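Local structure of Pbp related beta-lactamase (Pyrococcus abyssi, 2QMI) at residues V178-E181 and E182-K186; T163-V166 and L167-K170. The protein is an octameric, self-compartmentalizing archaeal peptidase related to penicillin-binding proteins and serine beta-lactamases, probably cleaving peptides through an active-site serine. One frame throughout, in Å; residues are numbered along the deposited sequence.

Contact 1 (V178-E181 and E182-K186)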
loop_
_atom_site.group_PDB
_atom_site.type_symbol
_atom_site.label_atom_id
_atom_site.label_comp_id
_atom_site.label_asym_id
_atom_site.label_seq_id
_atom_site.Cartn_x
_atom_site.Cartn_y
_atom_site.Cartn_z
ATOM N N VAL A 178 14.652 -41.272 40.625
ATOM C CA VAL A 178 14.390 -41.461 39.197
ATOM C C VAL A 178 13.919 -40.158 38.538
ATOM O O VAL A 178 13.757 -39.134 39.205
ATOM C CB VAL A 178 13.335 -42.584 38.949
ATOM C CG1 VAL A 178 13.888 -43.933 39.403
ATOM C CG2 VAL A 178 12.045 -42.271 39.689
ATOM N N SER A 179 13.712 -40.187 37.228
ATOM C CA SER A 179 13.265 -38.986 36.526
ATOM C C SER A 179 11.818 -38.689 36.906
ATOM O O SER A 179 11.079 -39.595 37.316
ATOM C CB SER A 179 13.368 -39.174 35.008
ATOM O OG SER A 179 12.354 -40.038 34.530
ATOM N N TYR A 180 11.422 -37.424 36.780
ATOM C CA TYR A 180 10.055 -37.004 37.097
ATOM C C TYR A 180 9.045 -37.744 36.225
ATOM O O TYR A 180 7.988 -38.163 36.693
ATOM C CB TYR A 180 9.883 -35.494 36.872
ATOM C CG TYR A 180 8.433 -35.054 36.870
ATOM C CD1 TYR A 180 7.699 -34.988 38.059
ATOM C CD2 TYR A 180 7.770 -34.784 35.673
ATOM C CE1 TYR A 180 6.344 -34.672 38.053
ATOM C CE2 TYR A 180 6.409 -34.468 35.656
ATOM C CZ TYR A 180 5.703 -34.417 36.849
ATOM O OH TYR A 180 4.351 -34.140 36.834
ATOM N N GLU A 181 9.375 -37.886 34.946
ATOM C CA GLU A 181 8.490 -38.565 34.017
ATOM C C GLU A 181 8.256 -40.024 34.388
ATOM O O GLU A 181 7.116 -40.482 34.388
ATOM C CB GLU A 181 9.036 -38.457 32.591
ATOM C CG GLU A 181 9.106 -37.023 32.084
ATOM C CD GLU A 181 10.505 -36.431 32.157
ATOM O OE1 GLU A 181 11.207 -36.628 33.174
ATOM O OE2 GLU A 181 10.896 -35.752 31.185
ATOM N N GLU A 182 9.319 -40.761 34.704
ATOM C CA GLU A 182 9.140 -42.162 35.079
ATOM C C GLU A 182 8.463 -42.318 36.440
ATOM O O GLU A 182 7.811 -43.327 36.694
ATOM C CB GLU A 182 10.474 -42.938 35.036
ATOM C CG GLU A 182 11.598 -42.453 35.942
ATOM C CD GLU A 182 12.927 -43.218 35.701
ATOM O OE1 GLU A 182 12.942 -44.472 35.859
ATOM O OE2 GLU A 182 13.951 -42.563 35.355
ATOM N N TYR A 183 8.596 -41.329 37.318
ATOM C CA TYR A 183 7.939 -41.438 38.618
ATOM C C TYR A 183 6.416 -41.340 38.449
ATOM O O TYR A 183 5.666 -42.100 39.072
ATOM C CB TYR A 183 8.401 -40.342 39.580
ATOM C CG TYR A 183 7.897 -40.573 40.990
ATOM C CD1 TYR A 183 8.565 -41.442 41.855
ATOM C CD2 TYR A 183 6.714 -39.983 41.437
ATOM C CE1 TYR A 183 8.065 -41.719 43.124
ATOM C CE2 TYR A 183 6.204 -40.256 42.710
ATOM C CZ TYR A 183 6.883 -41.125 43.541
ATOM O OH TYR A 183 6.368 -41.432 44.773
ATOM N N ILE A 184 5.966 -40.401 37.617
ATOM C CA ILE A 184 4.534 -40.225 37.363
ATOM C C ILE A 184 3.966 -41.479 36.699
ATOM O O ILE A 184 2.899 -41.967 37.076
ATOM C CB ILE A 184 4.249 -39.030 36.419
ATOM C CG1 ILE A 184 4.745 -37.723 37.042
ATOM C CG2 ILE A 184 2.757 -38.952 36.129
ATOM C CD1 ILE A 184 4.163 -37.426 38.411
ATOM N N LYS A 185 4.697 -41.980 35.709
ATOM C CA LYS A 185 4.319 -43.173 34.952
ATOM C C LYS A 185 4.177 -44.401 35.854
ATOM O O LYS A 185 3.152 -45.086 35.843
ATOM C CB LYS A 185 5.379 -43.443 33.880
ATOM C CG LYS A 185 5.170 -44.713 33.049
ATOM C CD LYS A 185 3.944 -44.609 32.165
ATOM C CE LYS A 185 3.930 -45.701 31.100
ATOM N NZ LYS A 185 5.118 -45.615 30.192
ATOM N N LYS A 186 5.215 -44.659 36.644
ATOM C CA LYS A 186 5.257 -45.803 37.549
ATOM C C LYS A 186 4.358 -45.706 38.779
ATOM O O LYS A 186 3.627 -46.648 39.091
ATOM C CB LYS A 186 6.699 -46.029 38.017
ATOM C CG LYS A 186 7.703 -46.264 36.904
ATOM C CD LYS A 186 7.527 -47.637 36.282
ATOM C CE LYS A 186 8.619 -47.928 35.264
ATOM N NZ LYS A 186 8.447 -49.294 34.676
#
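Chi1 of 73° in Ser-179 and 60° in Glu-182 sets OG of the one and CG of the other between backbone N and carbonyl carbon, which lets each side chain reach the other's backbone N-H, the pairing that makes a capping box at the start of helix 180-189. Ser-179 is the N-cap. Its amide N donates to Glu-182 OE2 at 3.0 Å, an almost straight bond that reaches the carboxylate from above its plane. In return Glu-182 N points at Ser-179 OG, 3.1 Å away, although that hydroxyl is less certainly placed in the model. First-turn amides lack a preceding helical turn to supply their acceptors, and the short serine side chain stands in for one at Glu-182 N; glutamate, three residues on, is just long enough to return to the serine N-H, and its negative charge would probably be favoured at this positive end of the helix dipole. Val-178 lies against the aliphatic part and carboxyl carbon of Glu-182, and its CG2 comes to the edge of the Tyr-183 ring.

Behind the cap, ordinary helical bonds begin, Tyr-183 N to Ser-179 O and Ile-184 N to Tyr-180 O. Tyr-180 has CG anti to the backbone N (chi1 167°), which brings its ring alongside Ile-184. Tyrosine offers a flat apolar face and, at its far end, a hydroxyl bonded to Thr-65 OG1 of helix 61-74, while Tyr-183 packs on Ala-68 and Leu-72. The CG1-CD1 branch of isoleucine can lie across that face in a CH-pi contact: Ile-184 CG1 is 3.8 Å from the ring centroid, displaced toward the rim, and only 3.4 Å from Tyr-180 CZ.

Contact 2 (T163-V166 and L167-K170)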
loop_
_atom_site.group_PDB
_atom_site.type_symbol
_atom_site.label_atom_id
_atom_site.label_comp_id
_atom_site.label_asym_id
_atom_site.label_seq_id
_atom_site.Cartn_x
_atom_site.Cartn_y
_atom_site.Cartn_z
ATOM N N THR A 163 7.223 -21.844 37.408
ATOM C CA THR A 163 8.560 -22.260 37.820
ATOM C C THR A 163 8.458 -22.973 39.175
ATOM O O THR A 163 9.329 -23.761 39.544
ATOM C CB THR A 163 9.507 -21.038 37.935
ATOM O OG1 THR A 163 9.654 -20.424 36.646
ATOM C CG2 THR A 163 10.875 -21.459 38.454
ATOM N N GLY A 164 7.386 -22.691 39.909
ATOM C CA GLY A 164 7.182 -23.334 41.190
ATOM C C GLY A 164 7.026 -24.841 41.038
ATOM O O GLY A 164 7.575 -25.603 41.833
ATOM N N TYR A 165 6.288 -25.284 40.024
ATOM C CA TYR A 165 6.097 -26.720 39.827
ATOM C C TYR A 165 7.228 -27.376 39.060
ATOM O O TYR A 165 7.343 -28.599 39.037
ATOM C CB TYR A 165 4.745 -27.015 39.167
ATOM C CG TYR A 165 3.623 -27.086 40.182
ATOM C CD1 TYR A 165 2.830 -28.224 40.301
ATOM C CD2 TYR A 165 3.390 -26.022 41.058
ATOM C CE1 TYR A 165 1.827 -28.305 41.273
ATOM C CE2 TYR A 165 2.401 -26.090 42.026
ATOM C CZ TYR A 165 1.623 -27.232 42.132
ATOM O OH TYR A 165 0.659 -27.293 43.103
ATOM N N VAL A 166 8.062 -26.559 38.428
ATOM C CA VAL A 166 9.219 -27.090 37.734
ATOM C C VAL A 166 10.158 -27.548 38.854
ATOM O O VAL A 166 10.773 -28.615 38.771
ATOM C CB VAL A 166 9.910 -26.010 36.874
ATOM C CG1 VAL A 166 11.287 -26.504 36.414
ATOM C CG2 VAL A 166 9.034 -25.678 35.666
ATOM N N LEU A 167 10.236 -26.739 39.911
ATOM C CA LEU A 167 11.069 -27.042 41.070
ATOM C C LEU A 167 10.547 -28.287 41.789
ATOM O O LEU A 167 11.332 -29.134 42.222
ATOM C CB LEU A 167 11.099 -25.845 42.025
ATOM C CG LEU A 167 11.860 -24.628 41.480
ATOM C CD1 LEU A 167 11.620 -23.411 42.362
ATOM C CD2 LEU A 167 13.339 -24.954 41.400
ATOM N N LEU A 168 9.223 -28.389 41.913
ATOM C CA LEU A 168 8.591 -29.546 42.540
ATOM C C LEU A 168 8.955 -30.786 41.738
ATOM O O LEU A 168 9.092 -31.874 42.291
ATOM C CB LEU A 168 7.067 -29.392 42.564
ATOM C CG LEU A 168 6.434 -28.461 43.601
ATOM C CD1 LEU A 168 4.925 -28.380 43.359
ATOM C CD2 LEU A 168 6.722 -28.987 45.002
ATOM N N GLY A 169 9.102 -30.621 40.428
ATOM C CA GLY A 169 9.470 -31.744 39.582
ATOM C C GLY A 169 10.893 -32.202 39.878
ATOM O O GLY A 169 11.203 -33.395 39.828
ATOM N N LYS A 170 11.761 -31.244 40.193
ATOM C CA LYS A 170 13.156 -31.527 40.505
ATOM C C LYS A 170 13.270 -32.149 41.898
ATOM O O LYS A 170 14.114 -33.008 42.141
ATOM C CB LYS A 170 13.977 -30.232 40.436
ATOM C CG LYS A 170 15.480 -30.427 40.632
ATOM C CD LYS A 170 16.011 -31.494 39.691
ATOM C CE LYS A 170 15.772 -31.128 38.240
ATOM N NZ LYS A 170 16.081 -32.285 37.335
#
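Helix 162-176 of the beta-lactamase-like domain makes one of its buried turns here, and the side-chain contact that marks it is a CH-pi pair between Tyr-165 and Leu-168, three residues apart. The two side chains run side by side in the same direction, and Leu-168 CD1 sits squarely over the ring of Tyr-165, 3.4 Å from its centroid and 2° off the normal. All six ring carbons are therefore nearly equidistant from this one methyl. Leucine fits because its branch falls at CG: with CG anti to the carbonyl carbon (chi1 -77°) and the chain extended beyond it, CD1 is carried out over the centre of the ring face. The tyrosine ring supplies a broad apolar face for the methyl, while its hydroxyl ends on Leu-105 O, a backbone acceptor that satisfies it in the interior.

The backbone bonds of the turn follow in sequence. Leu-167 N reaches Thr-163 O at 3.1 Å, and Leu-168 N reaches Gly-164 O at 3.2 Å. Gly-169 N bonds to Tyr-165 O at 3.0 Å, with a weak second bond to Val-166 O, which also accepts from Lys-170 N. Having no side chain, Gly-169 lets its backbone be approached closely, in keeping with the packing of helix 180-189 on its carbonyl.

Lys-170, at the less buried end, curls through chi2 and chi3 and forms salt bridges with Glu-137 and Glu-173. Around the turn, Tyr-165 touches Lys-62 of a probable SxxK motif and meets the ring of His-107; Leu-168 packs between helices 61-74 and 101-105, whereas Val-166 and Leu-167 rest on Ile-140 of helix 136-142.

In the fold
From the N terminus, contact 2 comes first, within helix 162-176; the chain then leaves that helix and turns into helix 180-189, whose beginning is contact 1. The two are in series, neither nesting nor crossing, and since each joins consecutive segments, neither closes a long loop. Their centres lie about 14 Å apart, and they meet where Tyr-180 CB packs against Gly-169 O at 3.9 Å. Glu-173 adds a second link, accepting from Tyr-180 N while pairing with Lys-170. Both contacts also rest on helix 61-74, where Thr-65 is touched from each, so together they tie three helices of the beta-lactamase-like domain beside the probable SxxK site.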